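Local atomic coordinates of putative lipase (Bacteroides thetaiotaomicron VPI-5482, PDB entry 3BZW), a protein that probably acts as a lipase or acylhydrolase of the GDSL (SGNH hydrolase) family, perhaps releasing fatty acids from lysophospholipids. Residues N40-N45 with Y232-G237; K80-H85 with K156-K161; G108-E113 with G145-G150; A197-I202 with D215-T220. All blocks are in the same frame, centred on the assembly; numbering follows the deposited sequence.

Interaction 1 (N40-N45 with Y232-G237); sequences NCYGDN and YFYDAG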
loop_
_atom_site.group_PDB
_atom_site.type_symbol
_atom_site.label_atom_id
_atom_site.label_comp_id
_atom_site.label_asym_id
_atom_site.label_seq_id
_atom_site.Cartn_x
_atom_site.Cartn_y
_atom_site.Cartn_z
ATOM N N ASN A 40 -40.328 5.942 27.209
ATOM C CA ASN A 40 -41.502 5.279 26.646
ATOM C C ASN A 40 -41.239 4.087 25.729
ATOM O O ASN A 40 -42.184 3.423 25.299
ATOM C CB ASN A 40 -42.346 6.296 25.876
ATOM C CG ASN A 40 -42.968 7.338 26.776
ATOM O OD1 ASN A 40 -43.396 8.396 26.313
ATOM N ND2 ASN A 40 -43.031 7.045 28.069
ATOM N N CYS A 41 -39.974 3.813 25.419
ATOM C CA CYS A 41 -39.653 2.697 24.529
ATOM C C CYS A 41 -40.146 1.384 25.133
ATOM O O CYS A 41 -39.548 0.865 26.072
ATOM C CB CYS A 41 -38.145 2.624 24.285
ATOM S SG CYS A 41 -37.681 1.453 22.985
ATOM N N TYR A 42 -41.236 0.854 24.579
ATOM C CA TYR A 42 -41.854 -0.383 25.063
ATOM C C TYR A 42 -42.312 -0.221 26.515
ATOM O O TYR A 42 -42.413 -1.190 27.270
ATOM C CB TYR A 42 -40.886 -1.561 24.921
ATOM C CG TYR A 42 -40.728 -2.028 23.487
ATOM C CD1 TYR A 42 -41.779 -2.658 22.816
ATOM C CD2 TYR A 42 -39.542 -1.809 22.791
ATOM C CE1 TYR A 42 -41.650 -3.056 21.479
ATOM C CE2 TYR A 42 -39.401 -2.201 21.458
ATOM C CZ TYR A 42 -40.455 -2.822 20.807
ATOM O OH TYR A 42 -40.313 -3.199 19.488
ATOM N N GLY A 43 -42.597 1.025 26.887
ATOM C CA GLY A 43 -43.054 1.329 28.231
ATOM C C GLY A 43 -42.168 0.788 29.334
ATOM O O GLY A 43 -40.949 0.963 29.314
ATOM N N ASP A 44 -42.788 0.123 30.301
ATOM C CA ASP A 44 -42.059 -0.443 31.425
ATOM C C ASP A 44 -41.437 -1.799 31.124
ATOM O O ASP A 44 -40.896 -2.445 32.020
ATOM C CB ASP A 44 -42.975 -0.568 32.644
ATOM C CG ASP A 44 -43.531 0.768 33.094
ATOM O OD1 ASP A 44 -42.762 1.753 33.125
ATOM O OD2 ASP A 44 -44.734 0.830 33.425
ATOM N N ASN A 45 -41.515 -2.238 29.871
ATOM C CA ASN A 45 -40.926 -3.519 29.503
ATOM C C ASN A 45 -39.407 -3.413 29.425
ATOM O O ASN A 45 -38.702 -4.424 29.431
ATOM C CB ASN A 45 -41.476 -4.002 28.162
ATOM C CG ASN A 45 -42.926 -4.411 28.251
ATOM O OD1 ASN A 45 -43.820 -3.694 27.794
ATOM N ND2 ASN A 45 -43.172 -5.565 28.857
ATOM N N TYR A 232 -29.556 -9.348 23.876
ATOM C CA TYR A 232 -29.505 -7.962 24.329
ATOM C C TYR A 232 -30.510 -7.055 23.623
ATOM O O TYR A 232 -30.560 -5.853 23.891
ATOM C CB TYR A 232 -28.104 -7.390 24.112
ATOM C CG TYR A 232 -27.048 -7.975 25.017
ATOM C CD1 TYR A 232 -27.125 -7.816 26.398
ATOM C CD2 TYR A 232 -25.957 -8.666 24.491
ATOM C CE1 TYR A 232 -26.141 -8.325 27.238
ATOM C CE2 TYR A 232 -24.966 -9.177 25.320
ATOM C CZ TYR A 232 -25.066 -9.004 26.691
ATOM O OH TYR A 232 -24.095 -9.517 27.516
ATOM N N PHE A 233 -31.299 -7.626 22.718
ATOM C CA PHE A 233 -32.280 -6.844 21.976
ATOM C C PHE A 233 -33.709 -7.329 22.227
ATOM O O PHE A 233 -33.934 -8.499 22.529
ATOM C CB PHE A 233 -31.892 -6.836 20.496
ATOM C CG PHE A 233 -30.617 -6.080 20.235
ATOM C CD1 PHE A 233 -30.649 -4.728 19.898
ATOM C CD2 PHE A 233 -29.376 -6.690 20.443
ATOM C CE1 PHE A 233 -29.464 -3.989 19.777
ATOM C CE2 PHE A 233 -28.187 -5.963 20.324
ATOM C CZ PHE A 233 -28.231 -4.610 19.993
ATOM N N TYR A 234 -34.668 -6.415 22.100
ATOM C CA TYR A 234 -36.068 -6.699 22.415
ATOM C C TYR A 234 -36.857 -7.834 21.768
ATOM O O TYR A 234 -37.498 -8.616 22.472
ATOM C CB TYR A 234 -36.901 -5.422 22.276
ATOM C CG TYR A 234 -38.156 -5.467 23.118
ATOM C CD1 TYR A 234 -38.089 -5.311 24.504
ATOM C CD2 TYR A 234 -39.400 -5.725 22.542
ATOM C CE1 TYR A 234 -39.229 -5.416 25.298
ATOM C CE2 TYR A 234 -40.551 -5.831 23.330
ATOM C CZ TYR A 234 -40.455 -5.676 24.706
ATOM O OH TYR A 234 -41.582 -5.786 25.489
ATOM N N ASP A 235 -36.837 -7.931 20.446
ATOM C CA ASP A 235 -37.637 -8.955 19.782
ATOM C C ASP A 235 -36.880 -9.661 18.664
ATOM O O ASP A 235 -36.662 -9.099 17.593
ATOM C CB ASP A 235 -38.910 -8.297 19.233
ATOM C CG ASP A 235 -39.982 -9.305 18.842
ATOM O OD1 ASP A 235 -39.682 -10.238 18.074
ATOM O OD2 ASP A 235 -41.134 -9.148 19.296
ATOM N N ALA A 236 -36.483 -10.902 18.926
ATOM C CA ALA A 236 -35.738 -11.695 17.956
ATOM C C ALA A 236 -36.374 -11.720 16.567
ATOM O O ALA A 236 -35.673 -11.755 15.555
ATOM C CB ALA A 236 -35.571 -13.120 18.474
ATOM N N GLY A 237 -37.698 -11.688 16.506
ATOM C CA GLY A 237 -38.343 -11.739 15.207
ATOM C C GLY A 237 -38.702 -10.425 14.541
ATOM O O GLY A 237 -38.748 -10.350 13.310
#
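The ring of Tyr42 lies flat over the ring of Tyr234. This face-to-face stack of two rings joins two loops of an SGNH-hydrolase fold. The ring centroids are 3.8 Å apart and the planes differ by 16°. Tyr234 CD2 sits above the centre of the Tyr42 ring, and Tyr42 CG sits above the centre of the Tyr234 ring. The closest pair is Tyr42 CD1 and Tyr234 CE2, at 3.4 Å.

Tyr42 is the third residue of a type II beta turn from Asn40 to Gly43. Its phi is positive (61°), as expected at that place, and Gly43 N bonds back to Asn40 O. The Tyr42 hydroxyl is hydrogen-bonded to Asp239 OD2, which fixes the far end of the ring. Tyr234 stands where its strand turns a corner. Its CG is turned away from the backbone N (chi1 -155°), and this swings the ring over to the turn.

Both segments come from long loops of the alpha/beta fold. The first follows strand 28-33, and the second lies in the loop between helix 216-219 and helix 245-258. Tyr234 also pairs through its backbone with His242. The contact lies near the surface and joins two distant parts of the sequence. Just beyond, Asp235 makes an Asx turn: its OD1 accepts from Gly237 N at 2.9 Å and also from Tyr238 N. Back at the stack, Asn45 CB comes obliquely to the phenol end, 3.2 Å from Tyr234 OH.

Interaction 2 (K80-H85 with K156-K161); sequences KLKKEH and KLFPDK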
loop_
_atom_site.group_PDB
_atom_site.type_symbol
_atom_site.label_atom_id
_atom_site.label_comp_id
_atom_site.label_asym_id
_atom_site.label_seq_id
_atom_site.Cartn_x
_atom_site.Cartn_y
_atom_site.Cartn_z
ATOM N N LYS A 80 -34.621 22.644 25.622
ATOM C CA LYS A 80 -35.617 22.271 26.614
ATOM C C LYS A 80 -34.922 21.932 27.928
ATOM O O LYS A 80 -35.414 22.265 29.007
ATOM C CB LYS A 80 -36.451 21.083 26.122
ATOM C CG LYS A 80 -37.759 20.912 26.881
ATOM C CD LYS A 80 -38.622 19.801 26.303
ATOM C CE LYS A 80 -39.945 19.715 27.051
ATOM N NZ LYS A 80 -40.769 18.546 26.636
ATOM N N LEU A 81 -33.772 21.276 27.832
ATOM C CA LEU A 81 -32.997 20.918 29.011
ATOM C C LEU A 81 -32.573 22.193 29.739
ATOM O O LEU A 81 -32.695 22.289 30.958
ATOM C CB LEU A 81 -31.756 20.117 28.600
ATOM C CG LEU A 81 -30.691 19.843 29.663
ATOM C CD1 LEU A 81 -31.262 18.969 30.766
ATOM C CD2 LEU A 81 -29.494 19.162 29.008
ATOM N N LYS A 82 -32.079 23.170 28.983
ATOM C CA LYS A 82 -31.638 24.443 29.552
ATOM C C LYS A 82 -32.807 25.134 30.250
ATOM O O LYS A 82 -32.692 25.592 31.389
ATOM C CB LYS A 82 -31.094 25.359 28.449
ATOM C CG LYS A 82 -30.468 26.665 28.952
ATOM C CD LYS A 82 -29.170 26.396 29.704
ATOM C CE LYS A 82 -28.551 27.669 30.271
ATOM N NZ LYS A 82 -28.169 28.646 29.222
ATOM N N LYS A 83 -33.936 25.195 29.556
ATOM C CA LYS A 83 -35.136 25.832 30.083
ATOM C C LYS A 83 -35.635 25.204 31.383
ATOM O O LYS A 83 -35.870 25.898 32.372
ATOM C CB LYS A 83 -36.256 25.773 29.040
ATOM C CG LYS A 83 -37.594 26.314 29.527
ATOM C CD LYS A 83 -38.714 25.984 28.546
ATOM C CE LYS A 83 -40.077 26.348 29.121
ATOM N NZ LYS A 83 -41.203 25.965 28.210
ATOM N N GLU A 84 -35.787 23.886 31.382
ATOM C CA GLU A 84 -36.310 23.193 32.550
ATOM C C GLU A 84 -35.322 22.870 33.669
ATOM O O GLU A 84 -35.719 22.806 34.832
ATOM C CB GLU A 84 -37.012 21.908 32.105
ATOM C CG GLU A 84 -37.959 22.111 30.923
ATOM C CD GLU A 84 -38.697 20.846 30.538
ATOM O OE1 GLU A 84 -38.097 19.759 30.640
ATOM O OE2 GLU A 84 -39.870 20.940 30.124
ATOM N N HIS A 85 -34.046 22.672 33.340
ATOM C CA HIS A 85 -33.058 22.326 34.363
ATOM C C HIS A 85 -31.698 23.002 34.212
ATOM O O HIS A 85 -30.698 22.517 34.746
ATOM C CB HIS A 85 -32.852 20.810 34.379
ATOM C CG HIS A 85 -34.108 20.036 34.623
ATOM N ND1 HIS A 85 -34.767 20.053 35.833
ATOM C CD2 HIS A 85 -34.844 19.248 33.803
ATOM C CE1 HIS A 85 -35.856 19.309 35.748
ATOM N NE2 HIS A 85 -35.926 18.810 34.529
ATOM N N LYS A 156 -22.931 26.514 23.102
ATOM C CA LYS A 156 -23.450 27.858 23.351
ATOM C C LYS A 156 -24.317 27.882 24.611
ATOM O O LYS A 156 -24.257 28.826 25.400
ATOM C CB LYS A 156 -24.284 28.339 22.158
ATOM C CG LYS A 156 -23.474 28.857 20.978
ATOM C CD LYS A 156 -24.383 29.157 19.792
ATOM C CE LYS A 156 -23.996 30.450 19.095
ATOM N NZ LYS A 156 -24.210 31.633 19.982
ATOM N N LEU A 157 -25.116 26.836 24.794
ATOM C CA LEU A 157 -26.010 26.742 25.945
ATOM C C LEU A 157 -25.336 26.248 27.224
ATOM O O LEU A 157 -25.682 26.683 28.326
ATOM C CB LEU A 157 -27.186 25.820 25.612
ATOM C CG LEU A 157 -28.136 26.270 24.499
ATOM C CD1 LEU A 157 -29.033 25.110 24.094
ATOM C CD2 LEU A 157 -28.969 27.453 24.975
ATOM N N PHE A 158 -24.370 25.350 27.074
ATOM C CA PHE A 158 -23.674 24.775 28.221
ATOM C C PHE A 158 -22.161 24.819 28.030
ATOM O O PHE A 158 -21.492 23.788 28.087
ATOM C CB PHE A 158 -24.125 23.322 28.394
ATOM C CG PHE A 158 -25.617 23.159 28.491
ATOM C CD1 PHE A 158 -26.282 23.425 29.682
ATOM C CD2 PHE A 158 -26.358 22.738 27.389
ATOM C CE1 PHE A 158 -27.666 23.272 29.777
ATOM C CE2 PHE A 158 -27.742 22.582 27.473
ATOM C CZ PHE A 158 -28.396 22.848 28.666
ATOM N N PRO A 159 -21.596 26.021 27.832
ATOM C CA PRO A 159 -20.151 26.169 27.626
ATOM C C PRO A 159 -19.227 25.703 28.746
ATOM O O PRO A 159 -18.068 25.372 28.490
ATOM C CB PRO A 159 -19.999 27.666 27.332
ATOM C CG PRO A 159 -21.089 28.273 28.150
ATOM C CD PRO A 159 -22.255 27.340 27.875
ATOM N N ASP A 160 -19.731 25.661 29.976
ATOM C CA ASP A 160 -18.905 25.265 31.119
ATOM C C ASP A 160 -19.214 23.873 31.654
ATOM O O ASP A 160 -18.781 23.510 32.750
ATOM C CB ASP A 160 -19.068 26.290 32.246
ATOM C CG ASP A 160 -20.489 26.330 32.802
ATOM O OD1 ASP A 160 -21.420 25.844 32.119
ATOM O OD2 ASP A 160 -20.676 26.862 33.914
ATOM N N LYS A 161 -19.950 23.088 30.876
ATOM C CA LYS A 161 -20.328 21.747 31.300
ATOM C C LYS A 161 -19.597 20.642 30.554
ATOM O O LYS A 161 -19.016 20.860 29.487
ATOM C CB LYS A 161 -21.833 21.540 31.103
ATOM C CG LYS A 161 -22.723 22.594 31.745
ATOM C CD LYS A 161 -22.608 22.604 33.264
ATOM C CE LYS A 161 -23.608 23.591 33.861
ATOM N NZ LYS A 161 -23.580 23.620 35.344
#
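Lys82 reaches from its helix across Phe158 to the backbone of Leu157. Its CB lies 3.7 Å from Phe158 CZ. CG comes next and faces a methyl of Leu157, with Lys82 CG 4.3 Å from Leu157 CD2. CD comes to the ring obliquely, with Lys82 CD 3.5 Å from Phe158 CE1. CE passes Leu157 O at 3.6 Å. NZ ends at the same oxygen, in a weak hydrogen bond of 3.3 Å from Lys82 NZ to Leu157 O.

The chain starts with CG opposite the backbone N (chi1 -174°), then bends at chi2 (69°) and chi4 (-62°). Those bends bring it past the ring and back to the carbonyl. The ammonium is too far from the Phe158 centroid for more than a weak cation-pi attraction. Leu157 is the last helical residue here, so a positive charge beside its carbonyl would probably be favoured by the helix end.

Phe158 is the first residue to leave the helix. Its CZ also meets Leu81 CD2 at 3.9 Å, and Lys82 N lies in the ring plane at its edge. An alanine here would probably leave a gap beside Leu81 and take away the surface along which the Lys82 methylenes lie.

Leu81 and Phe158 both also rest on Ile92 of strand 91-95. In the following loop, Pro159 O bonds to Gln229 of a neighbouring subunit. Two helices packed side by side on one face of a parallel sheet are typical of the alpha/beta/alpha sandwich of SGNH hydrolases.

Interaction 3 (G108-E113 with G145-G150); sequences GEWFTE and GRINIG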
loop_
_atom_site.group_PDB
_atom_site.type_symbol
_atom_site.label_atom_id
_atom_site.label_comp_id
_atom_site.label_asym_id
_atom_site.label_seq_id
_atom_site.Cartn_x
_atom_site.Cartn_y
_atom_site.Cartn_z
ATOM N N GLY A 108 -23.112 14.657 3.700
ATOM C CA GLY A 108 -22.731 16.033 3.435
ATOM C C GLY A 108 -21.261 16.365 3.610
ATOM O O GLY A 108 -20.390 15.514 3.420
ATOM N N GLU A 109 -20.994 17.613 3.991
ATOM C CA GLU A 109 -19.633 18.104 4.175
ATOM C C GLU A 109 -19.515 18.901 5.475
ATOM O O GLU A 109 -20.473 19.535 5.907
ATOM C CB GLU A 109 -19.248 19.015 3.003
ATOM C CG GLU A 109 -19.449 18.414 1.615
ATOM C CD GLU A 109 -18.409 17.365 1.260
ATOM O OE1 GLU A 109 -17.418 17.214 2.010
ATOM O OE2 GLU A 109 -18.581 16.700 0.213
ATOM N N TRP A 110 -18.331 18.885 6.078
ATOM C CA TRP A 110 -18.099 19.610 7.328
ATOM C C TRP A 110 -17.954 21.121 7.142
ATOM O O TRP A 110 -18.529 21.906 7.899
ATOM C CB TRP A 110 -16.829 19.100 8.022
ATOM C CG TRP A 110 -16.892 17.688 8.534
ATOM C CD1 TRP A 110 -16.161 16.621 8.091
ATOM C CD2 TRP A 110 -17.675 17.208 9.635
ATOM N NE1 TRP A 110 -16.437 15.508 8.852
ATOM C CE2 TRP A 110 -17.362 15.839 9.806
ATOM C CE3 TRP A 110 -18.609 17.802 10.497
ATOM C CZ2 TRP A 110 -17.950 15.053 10.806
ATOM C CZ3 TRP A 110 -19.195 17.019 11.493
ATOM C CH2 TRP A 110 -18.861 15.658 11.637
ATOM N N PHE A 111 -17.174 21.517 6.139
ATOM C CA PHE A 111 -16.902 22.928 5.868
ATOM C C PHE A 111 -16.986 23.280 4.389
ATOM O O PHE A 111 -17.126 22.415 3.524
ATOM C CB PHE A 111 -15.460 23.281 6.264
ATOM C CG PHE A 111 -15.119 23.055 7.707
ATOM C CD1 PHE A 111 -15.251 24.084 8.634
ATOM C CD2 PHE A 111 -14.591 21.837 8.126
ATOM C CE1 PHE A 111 -14.857 23.909 9.955
ATOM C CE2 PHE A 111 -14.192 21.648 9.448
ATOM C CZ PHE A 111 -14.323 22.687 10.365
ATOM N N THR A 112 -16.875 24.579 4.126
ATOM C CA THR A 112 -16.783 25.112 2.771
ATOM C C THR A 112 -15.462 25.880 2.916
ATOM O O THR A 112 -15.095 26.260 4.032
ATOM C CB THR A 112 -17.920 26.100 2.419
ATOM O OG1 THR A 112 -17.927 27.182 3.357
ATOM C CG2 THR A 112 -19.273 25.388 2.430
ATOM N N GLU A 113 -14.732 26.088 1.825
ATOM C CA GLU A 113 -13.460 26.807 1.914
ATOM C C GLU A 113 -13.290 27.804 0.783
ATOM O O GLU A 113 -13.852 27.636 -0.294
ATOM C CB GLU A 113 -12.276 25.836 1.852
ATOM C CG GLU A 113 -12.286 24.705 2.859
ATOM C CD GLU A 113 -11.214 23.670 2.551
ATOM O OE1 GLU A 113 -10.058 23.828 3.010
ATOM O OE2 GLU A 113 -11.528 22.703 1.826
ATOM N N GLY A 145 -23.881 18.535 8.701
ATOM C CA GLY A 145 -24.435 19.854 8.951
ATOM C C GLY A 145 -25.194 19.869 10.265
ATOM O O GLY A 145 -25.116 20.831 11.030
ATOM N N ARG A 146 -25.932 18.795 10.529
ATOM C CA ARG A 146 -26.708 18.685 11.761
ATOM C C ARG A 146 -25.798 18.593 12.980
ATOM O O ARG A 146 -26.117 19.119 14.048
ATOM C CB ARG A 146 -27.616 17.453 11.705
ATOM C CG ARG A 146 -28.707 17.550 10.655
ATOM C CD ARG A 146 -29.549 16.284 10.622
ATOM N NE ARG A 146 -30.671 16.414 9.698
ATOM C CZ ARG A 146 -31.678 15.551 9.625
ATOM N NH1 ARG A 146 -31.700 14.493 10.426
ATOM N NH2 ARG A 146 -32.663 15.746 8.758
ATOM N N ILE A 147 -24.666 17.912 12.826
ATOM C CA ILE A 147 -23.727 17.783 13.929
ATOM C C ILE A 147 -23.100 19.151 14.209
ATOM O O ILE A 147 -22.914 19.529 15.367
ATOM C CB ILE A 147 -22.629 16.737 13.612
ATOM C CG1 ILE A 147 -23.258 15.338 13.566
ATOM C CG2 ILE A 147 -21.537 16.775 14.676
ATOM C CD1 ILE A 147 -22.306 14.232 13.124
ATOM N N ASN A 148 -22.787 19.895 13.151
ATOM C CA ASN A 148 -22.204 21.224 13.319
ATOM C C ASN A 148 -23.174 22.114 14.094
ATOM O O ASN A 148 -22.783 22.795 15.044
ATOM C CB ASN A 148 -21.902 21.873 11.962
ATOM C CG ASN A 148 -20.694 21.264 11.274
ATOM O OD1 ASN A 148 -19.834 20.656 11.913
ATOM N ND2 ASN A 148 -20.613 21.448 9.961
ATOM N N ILE A 149 -24.438 22.108 13.679
ATOM C CA ILE A 149 -25.471 22.908 14.337
ATOM C C ILE A 149 -25.684 22.434 15.779
ATOM O O ILE A 149 -25.773 23.244 16.708
ATOM C CB ILE A 149 -26.823 22.802 13.592
ATOM C CG1 ILE A 149 -26.720 23.474 12.221
ATOM C CG2 ILE A 149 -27.932 23.428 14.435
ATOM C CD1 ILE A 149 -27.921 23.231 11.312
ATOM N N GLY A 150 -25.762 21.118 15.954
ATOM C CA GLY A 150 -25.981 20.547 17.273
ATOM C C GLY A 150 -24.896 20.815 18.301
ATOM O O GLY A 150 -25.186 21.220 19.429
#
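Glu109 approaches helix 143-157 with its backbone: its O lies 4.5 Å from Asn148 ND2. Its side chain starts away from the helix, and OE1 bonds to Gln117 of a neighbouring subunit.

Trp110 carries most of the contact. Its carbonyl accepts a hydrogen bond from the Asn148 amide, with ND2 3.0 Å from Trp110 O. The donor lies in the carbonyl plane, on a lone pair. The bond is bent at the hydrogen (134°), and the oxygen is tilted 23° out of the amide plane. The indole turns its six-membered edge to the helix. Asn148 OD1 lies in the ring plane, 3.4 Å from Trp110 CE3. Next along that edge, Ile147 CG2 is 4.0 Å from Trp110 CZ3, and Ile147 CD1 meets Trp110 CH2.

Asn148 has further partners: OD1 accepts from Trp209 NE1, and ND2 also bonds to Val137 O. A leucine in its place would probably leave the Trp110 and Val137 carbonyls and the Trp209 indole N-H without these mates.

From Phe111 the segment becomes a strand and leaves the helix. It pairs with strand 127-136 to form the long antiparallel hairpin that projects from the globular body. At the root of that hairpin, the Trp110 ring is wedged between helix 143-157 and helix 195-210, where it meets Ala201 and Ile208.

Interaction 4 (A197-I202 with D215-T220); sequences AYVQAI and DFNAVT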
loop_
_atom_site.group_PDB
_atom_site.type_symbol
_atom_site.label_atom_id
_atom_site.label_comp_id
_atom_site.label_asym_id
_atom_site.label_seq_id
_atom_site.Cartn_x
_atom_site.Cartn_y
_atom_site.Cartn_z
ATOM N N ALA A 197 -20.872 5.280 8.180
ATOM C CA ALA A 197 -20.702 6.708 7.937
ATOM C C ALA A 197 -21.268 7.568 9.058
ATOM O O ALA A 197 -20.708 8.613 9.391
ATOM C CB ALA A 197 -21.358 7.088 6.616
ATOM N N TYR A 198 -22.374 7.122 9.642
ATOM C CA TYR A 198 -23.024 7.868 10.707
ATOM C C TYR A 198 -22.315 7.685 12.041
ATOM O O TYR A 198 -22.400 8.537 12.913
ATOM C CB TYR A 198 -24.495 7.454 10.783
ATOM C CG TYR A 198 -25.213 7.721 9.479
ATOM C CD1 TYR A 198 -25.880 8.933 9.257
ATOM C CD2 TYR A 198 -25.138 6.809 8.425
ATOM C CE1 TYR A 198 -26.444 9.229 8.011
ATOM C CE2 TYR A 198 -25.698 7.095 7.179
ATOM C CZ TYR A 198 -26.343 8.305 6.977
ATOM O OH TYR A 198 -26.858 8.598 5.736
ATOM N N VAL A 199 -21.603 6.573 12.185
ATOM C CA VAL A 199 -20.844 6.298 13.395
ATOM C C VAL A 199 -19.542 7.106 13.329
ATOM O O VAL A 199 -19.172 7.808 14.273
ATOM C CB VAL A 199 -20.506 4.787 13.493
ATOM C CG1 VAL A 199 -19.524 4.535 14.621
ATOM C CG2 VAL A 199 -21.785 3.989 13.716
ATOM N N GLN A 200 -18.865 7.019 12.189
ATOM C CA GLN A 200 -17.597 7.715 12.001
ATOM C C GLN A 200 -17.677 9.237 12.077
ATOM O O GLN A 200 -16.765 9.877 12.602
ATOM C CB GLN A 200 -16.957 7.282 10.683
ATOM C CG GLN A 200 -16.552 5.800 10.650
ATOM C CD GLN A 200 -15.647 5.400 11.810
ATOM O OE1 GLN A 200 -14.656 6.071 12.100
ATOM N NE2 GLN A 200 -15.983 4.293 12.472
ATOM N N ALA A 201 -18.758 9.821 11.566
ATOM C CA ALA A 201 -18.913 11.276 11.598
ATOM C C ALA A 201 -18.912 11.778 13.042
ATOM O O ALA A 201 -18.369 12.842 13.343
ATOM C CB ALA A 201 -20.209 11.686 10.905
ATOM N N ILE A 202 -19.531 11.017 13.936
ATOM C CA ILE A 202 -19.565 11.413 15.333
ATOM C C ILE A 202 -18.151 11.326 15.913
ATOM O O ILE A 202 -17.691 12.247 16.596
ATOM C CB ILE A 202 -20.537 10.527 16.139
ATOM C CG1 ILE A 202 -21.976 10.796 15.678
ATOM C CG2 ILE A 202 -20.410 10.825 17.627
ATOM C CD1 ILE A 202 -23.008 9.851 16.276
ATOM N N ASP A 215 -16.877 5.809 22.098
ATOM C CA ASP A 215 -17.249 4.968 20.967
ATOM C C ASP A 215 -18.090 3.777 21.410
ATOM O O ASP A 215 -17.650 2.625 21.360
ATOM C CB ASP A 215 -15.988 4.498 20.236
ATOM C CG ASP A 215 -16.286 3.940 18.853
ATOM O OD1 ASP A 215 -17.449 4.032 18.401
ATOM O OD2 ASP A 215 -15.354 3.413 18.213
ATOM N N PHE A 216 -19.310 4.086 21.835
ATOM C CA PHE A 216 -20.283 3.114 22.312
ATOM C C PHE A 216 -20.477 1.974 21.314
ATOM O O PHE A 216 -20.642 0.814 21.702
ATOM C CB PHE A 216 -21.613 3.833 22.562
ATOM C CG PHE A 216 -22.258 3.487 23.874
ATOM C CD1 PHE A 216 -21.495 3.358 25.032
ATOM C CD2 PHE A 216 -23.640 3.330 23.962
ATOM C CE1 PHE A 216 -22.094 3.080 26.255
ATOM C CE2 PHE A 216 -24.250 3.051 25.183
ATOM C CZ PHE A 216 -23.476 2.926 26.332
ATOM N N ASN A 217 -20.455 2.319 20.030
ATOM C CA ASN A 217 -20.619 1.352 18.949
ATOM C C ASN A 217 -19.690 0.158 19.144
ATOM O O ASN A 217 -20.069 -0.987 18.884
ATOM C CB ASN A 217 -20.324 2.033 17.612
ATOM C CG ASN A 217 -20.493 1.100 16.428
ATOM O OD1 ASN A 217 -19.529 0.493 15.960
ATOM N ND2 ASN A 217 -21.725 0.974 15.941
ATOM N N ALA A 218 -18.476 0.423 19.612
ATOM C CA ALA A 218 -17.520 -0.653 19.834
ATOM C C ALA A 218 -17.448 -1.156 21.280
ATOM O O ALA A 218 -17.544 -2.357 21.517
ATOM C CB ALA A 218 -16.129 -0.216 19.377
ATOM N N VAL A 219 -17.290 -0.248 22.242
ATOM C CA VAL A 219 -17.136 -0.663 23.637
ATOM C C VAL A 219 -18.264 -1.429 24.320
ATOM O O VAL A 219 -18.004 -2.170 25.272
ATOM C CB VAL A 219 -16.718 0.524 24.537
ATOM C CG1 VAL A 219 -15.366 1.060 24.069
ATOM C CG2 VAL A 219 -17.773 1.621 24.510
ATOM N N THR A 220 -19.503 -1.276 23.858
ATOM C CA THR A 220 -20.609 -2.019 24.469
ATOM C C THR A 220 -20.446 -3.503 24.135
ATOM O O THR A 220 -20.917 -4.377 24.869
ATOM C CB THR A 220 -21.990 -1.561 23.940
ATOM O OG1 THR A 220 -22.057 -1.773 22.526
ATOM C CG2 THR A 220 -22.219 -0.089 24.243
#
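Asp215 O takes two backbone hydrogen bonds, from Ala218 N at 2.9 Å and from Val219 N at 3.0 Å. They start the short helix 216-219. Asp215 holds its N-cap position, but its side chain makes no capping bond. The carboxylate is engaged elsewhere. OD1 is hydrogen-bonded to Thr167 OG1, and OD2 forms a salt bridge with Lys203. Thr167 OG1 also accepts from Asn217 N, so one hydroxyl links the Asp215 carboxylate to the first turn of the helix.

Across the contact, the partner is Val199 of helix 195-210. Both methyls face the Asn217 side chain. Val199 CG1 lies 4.0 Å from Asn217 CB, and Val199 CG2 is 4.2 Å from Asn217 CG. Val199 CG1 also reaches Asp215 OD1 at 4.3 Å. The valine and asparagine side chains cross at about a right angle. Asn217 CG lies opposite its backbone N (chi1 -179°), which carries the amide out to the valine.

The strand 213-214 lies between these helices in sequence, at the edge of the parallel sheet. The contact therefore spans a helix-strand-helix unit of the alpha/beta fold. Asn207 of a neighbouring subunit packs on both Val199 and Asn217, which places them at a subunit interface. The pairing of methyls with a side chain's carbons rests on van der Waals contact and burial, while the carboxylate oxygens of Asp215 find their partners outside the two segments.

From the N terminus, 40-45 comes first, and its partner 232-237 comes last. Interaction 1 therefore closes the widest loop, and the other three contacts fall within it. Segment 80-85 opens interaction 2, which 156-161 closes. Interaction 3, with 108-113 and 145-150, lies within that span and shares helix 143-157 with it. Interaction 4 follows in series, and no two contacts cross. Interactions 3 and 4 touch: Trp110 CH2 is 3.3 Å from Ala201 O. Together they join the hairpin root and helices 143-157, 195-210 and 216-219. Interaction 2 adds helix 74-85. Interaction 1 lies across the chain's centre from interaction 3, with centres about 34 Å apart, but its nearest atoms come within about 6 Å of interaction 4.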